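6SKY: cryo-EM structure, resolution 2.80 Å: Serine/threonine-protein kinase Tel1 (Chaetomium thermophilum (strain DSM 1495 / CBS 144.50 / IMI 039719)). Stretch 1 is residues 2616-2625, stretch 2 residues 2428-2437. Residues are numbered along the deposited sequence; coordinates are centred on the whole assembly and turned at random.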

# COMPACT_ATOMS: atom_id res chain seq x y z
N LEU A 2616 -11.62 -18.27 -41.25
CA LEU A 2616 -11.29 -16.89 -40.97
C LEU A 2616 -12.20 -16.26 -39.93
O LEU A 2616 -11.91 -15.16 -39.46
CB LEU A 2616 -11.35 -16.05 -42.24
CG LEU A 2616 -10.23 -16.17 -43.26
CD1 LEU A 2616 -10.49 -17.32 -44.18
CD2 LEU A 2616 -10.14 -14.89 -44.03
N ARG A 2617 -13.30 -16.92 -39.57
CA ARG A 2617 -14.15 -16.33 -38.55
C ARG A 2617 -13.51 -16.42 -37.17
O ARG A 2617 -13.70 -15.51 -36.35
CB ARG A 2617 -15.52 -17.00 -38.55
CG ARG A 2617 -16.61 -16.11 -38.05
CD ARG A 2617 -17.83 -16.89 -37.67
NE ARG A 2617 -18.91 -16.00 -37.27
CZ ARG A 2617 -19.21 -15.69 -36.02
NH1 ARG A 2617 -20.21 -14.87 -35.76
NH2 ARG A 2617 -18.50 -16.19 -35.03
N GLN A 2618 -12.74 -17.46 -36.91
CA GLN A 2618 -11.93 -17.51 -35.70
C GLN A 2618 -10.97 -16.33 -35.63
O GLN A 2618 -10.88 -15.64 -34.62
CB GLN A 2618 -11.16 -18.82 -35.63
CG GLN A 2618 -12.03 -20.05 -35.60
CD GLN A 2618 -12.87 -20.12 -34.36
OE1 GLN A 2618 -14.09 -20.01 -34.42
NE2 GLN A 2618 -12.23 -20.31 -33.22
N ASP A 2619 -10.25 -16.09 -36.73
CA ASP A 2619 -9.29 -15.00 -36.77
C ASP A 2619 -9.97 -13.65 -36.61
O ASP A 2619 -9.44 -12.76 -35.94
CB ASP A 2619 -8.50 -15.04 -38.07
CG ASP A 2619 -7.55 -16.21 -38.14
OD1 ASP A 2619 -7.66 -17.12 -37.30
OD2 ASP A 2619 -6.69 -16.23 -39.05
N ALA A 2620 -11.15 -13.48 -37.21
CA ALA A 2620 -11.84 -12.20 -37.12
C ALA A 2620 -12.38 -11.95 -35.72
O ALA A 2620 -12.27 -10.84 -35.19
CB ALA A 2620 -12.96 -12.15 -38.15
N ILE A 2621 -12.98 -12.97 -35.11
CA ILE A 2621 -13.45 -12.85 -33.74
C ILE A 2621 -12.31 -12.51 -32.80
O ILE A 2621 -12.43 -11.63 -31.94
CB ILE A 2621 -14.16 -14.15 -33.32
CG1 ILE A 2621 -15.48 -14.31 -34.05
CG2 ILE A 2621 -14.42 -14.14 -31.85
CD1 ILE A 2621 -16.51 -13.35 -33.62
N MET A 2622 -11.17 -13.19 -32.95
CA MET A 2622 -10.08 -12.93 -32.03
C MET A 2622 -9.43 -11.58 -32.29
O MET A 2622 -8.97 -10.93 -31.35
CB MET A 2622 -9.06 -14.05 -32.09
CG MET A 2622 -9.53 -15.31 -31.43
SD MET A 2622 -10.51 -14.99 -29.95
CE MET A 2622 -9.26 -14.39 -28.82
N GLU A 2623 -9.37 -11.13 -33.54
CA GLU A 2623 -8.89 -9.78 -33.80
C GLU A 2623 -9.78 -8.75 -33.13
O GLU A 2623 -9.28 -7.77 -32.56
CB GLU A 2623 -8.82 -9.55 -35.31
CG GLU A 2623 -8.37 -8.16 -35.71
CD GLU A 2623 -6.97 -7.84 -35.26
OE1 GLU A 2623 -6.11 -8.74 -35.32
OE2 GLU A 2623 -6.73 -6.70 -34.83
N GLN A 2624 -11.09 -8.98 -33.13
CA GLN A 2624 -12.00 -8.06 -32.46
C GLN A 2624 -11.80 -8.06 -30.95
O GLN A 2624 -11.82 -7.01 -30.31
CB GLN A 2624 -13.44 -8.42 -32.81
CG GLN A 2624 -14.47 -7.57 -32.15
CD GLN A 2624 -15.80 -8.25 -32.10
OE1 GLN A 2624 -16.82 -7.62 -31.81
NE2 GLN A 2624 -15.81 -9.54 -32.37
N VAL A 2625 -11.60 -9.24 -30.36
CA VAL A 2625 -11.38 -9.34 -28.92
C VAL A 2625 -10.10 -8.62 -28.52
O VAL A 2625 -10.06 -7.88 -27.53
CB VAL A 2625 -11.36 -10.82 -28.49
CG1 VAL A 2625 -10.68 -10.97 -27.16
CG2 VAL A 2625 -12.76 -11.35 -28.43
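Stretch 2, residues 2428-2437: ALLMNQLSSR

What shape do the two stretches take where they meet? Stretch 1 is helical and the helix continues later in the chain, its turns held by regular backbone bonds such as Ile2621 N to Arg2617 O at 2.9 Å and Gln2624 N to Ala2620 O at 3.0 Å. Stretch 2 has a short helix that begins at Met2431, with Leu2430 at the N-cap position before it; a type I beta turn runs from Leu2434 to Arg2437. The hydroxyl of Ser2435 folds back on the chain, its OG donating to Met2431 O at 2.5 Å. The two chains run in opposing order: Ile2621 lies nearest Asn2432, with 7.7 Å between their CA atoms, while the later Gln2624 pairs with the earlier Leu2429, CA to CA 8.8 Å.

How does the first turn of stretch 1 reach its partner? Arg2617 does so by length. Its CA-to-CB bond points sideways, but chi1, chi2 and chi3 are all t, and the extended chain carries the guanidinium to stretch 2. There NH1 donates a weak hydrogen bond to the backbone oxygen of Asn2432, NH1 to O 3.1 Å, with an N-H...acceptor angle of only 121°. That oxygen lies at the edge of the guanidinium, near its plane, where the N-H groups point. Ser2436 adds a looser contact, its CB 4.2 Å from Arg2617 NH1.

What fills the middle of the contact? Ile2621 supplies an apolar patch one turn further on. Its CA-to-CB bond also points sideways, yet with chi1 and chi2 both m the end of the side chain comes nearer, so that CD1 packs 3.8 Å from CB of Asn2432. The same CD1 lies 4.1 Å from NE2 of Gln2433, a van der Waals contact with the end of a buried side chain. Asn2432 therefore meets both residues, offering its backbone oxygen to Arg2617 and its CB to Ile2621.

Where does Gln2624 come to rest? Its CA-to-CB bond points toward stretch 2, and the t, t side chain stretches out to lie among Leu2429, Asn2432 and Gln2433. The side-chain end approaches the backbone oxygen of Leu2429 closely, but the orientation of the amide is uncertain, so the nature of that contact remains open. Together the two stretches bury 274 Å², a modest area in which three side chains of the long helix, Arg2617, Ile2621 and Gln2624, make the close contacts.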

# COMPACT_ATOMS: atom_id res chain seq x y z
N ALA A 2428 -22.94 -1.13 -33.42
CA ALA A 2428 -22.45 -1.39 -34.76
C ALA A 2428 -21.29 -2.36 -34.77
O ALA A 2428 -21.12 -3.10 -35.74
CB ALA A 2428 -22.05 -0.08 -35.43
N LEU A 2429 -20.47 -2.37 -33.73
CA LEU A 2429 -19.32 -3.26 -33.66
C LEU A 2429 -19.64 -4.61 -33.05
O LEU A 2429 -18.74 -5.43 -32.89
CB LEU A 2429 -18.19 -2.61 -32.86
CG LEU A 2429 -17.40 -1.48 -33.53
CD1 LEU A 2429 -16.24 -1.06 -32.65
CD2 LEU A 2429 -16.90 -1.90 -34.89
N LEU A 2430 -20.90 -4.87 -32.69
CA LEU A 2430 -21.32 -6.15 -32.14
C LEU A 2430 -22.19 -6.92 -33.11
O LEU A 2430 -23.15 -7.58 -32.72
CB LEU A 2430 -22.09 -5.96 -30.84
CG LEU A 2430 -21.70 -4.85 -29.87
CD1 LEU A 2430 -22.58 -4.95 -28.66
CD2 LEU A 2430 -20.24 -4.96 -29.48
N MET A 2431 -21.89 -6.84 -34.40
CA MET A 2431 -22.69 -7.56 -35.39
C MET A 2431 -22.27 -9.01 -35.54
O MET A 2431 -23.02 -9.79 -36.13
CB MET A 2431 -22.61 -6.86 -36.74
CG MET A 2431 -23.52 -5.67 -36.88
SD MET A 2431 -25.24 -6.14 -37.03
CE MET A 2431 -25.16 -7.23 -38.44
N ASN A 2432 -21.11 -9.40 -35.03
CA ASN A 2432 -20.75 -10.81 -35.03
C ASN A 2432 -21.60 -11.59 -34.04
O ASN A 2432 -21.93 -12.76 -34.30
CB ASN A 2432 -19.28 -10.98 -34.69
CG ASN A 2432 -18.40 -10.86 -35.90
OD1 ASN A 2432 -18.70 -11.38 -36.96
ND2 ASN A 2432 -17.28 -10.16 -35.74
N GLN A 2433 -21.96 -10.98 -32.92
CA GLN A 2433 -22.78 -11.63 -31.91
C GLN A 2433 -24.26 -11.48 -32.18
O GLN A 2433 -25.05 -12.34 -31.77
CB GLN A 2433 -22.47 -11.06 -30.53
CG GLN A 2433 -21.15 -11.51 -29.93
CD GLN A 2433 -19.97 -10.71 -30.43
OE1 GLN A 2433 -19.95 -9.49 -30.32
NE2 GLN A 2433 -18.98 -11.39 -30.98
N LEU A 2434 -24.67 -10.41 -32.84
CA LEU A 2434 -26.08 -10.21 -33.11
C LEU A 2434 -26.56 -11.06 -34.27
O LEU A 2434 -27.63 -11.67 -34.19
CB LEU A 2434 -26.35 -8.73 -33.39
CG LEU A 2434 -26.25 -7.80 -32.20
CD1 LEU A 2434 -26.38 -6.38 -32.64
CD2 LEU A 2434 -27.31 -8.14 -31.20
N SER A 2435 -25.80 -11.10 -35.35
CA SER A 2435 -26.18 -11.88 -36.52
C SER A 2435 -25.97 -13.37 -36.32
O SER A 2435 -26.31 -14.15 -37.21
CB SER A 2435 -25.40 -11.40 -37.74
OG SER A 2435 -24.01 -11.59 -37.56
N SER A 2436 -25.40 -13.78 -35.20
CA SER A 2436 -25.25 -15.20 -34.90
C SER A 2436 -26.44 -15.77 -34.16
O SER A 2436 -26.58 -16.99 -34.09
CB SER A 2436 -23.98 -15.42 -34.08
OG SER A 2436 -24.07 -16.60 -33.31
N ARG A 2437 -27.30 -14.92 -33.61
CA ARG A 2437 -28.48 -15.34 -32.87
C ARG A 2437 -29.75 -15.18 -33.67
O ARG A 2437 -30.84 -15.37 -33.13
CB ARG A 2437 -28.59 -14.56 -31.57
CG ARG A 2437 -27.43 -14.73 -30.64
CD ARG A 2437 -27.44 -16.09 -30.01
NE ARG A 2437 -28.72 -16.36 -29.36
CZ ARG A 2437 -28.91 -16.35 -28.05
NH1 ARG A 2437 -27.90 -16.11 -27.23
NH2 ARG A 2437 -30.11 -16.60 -27.56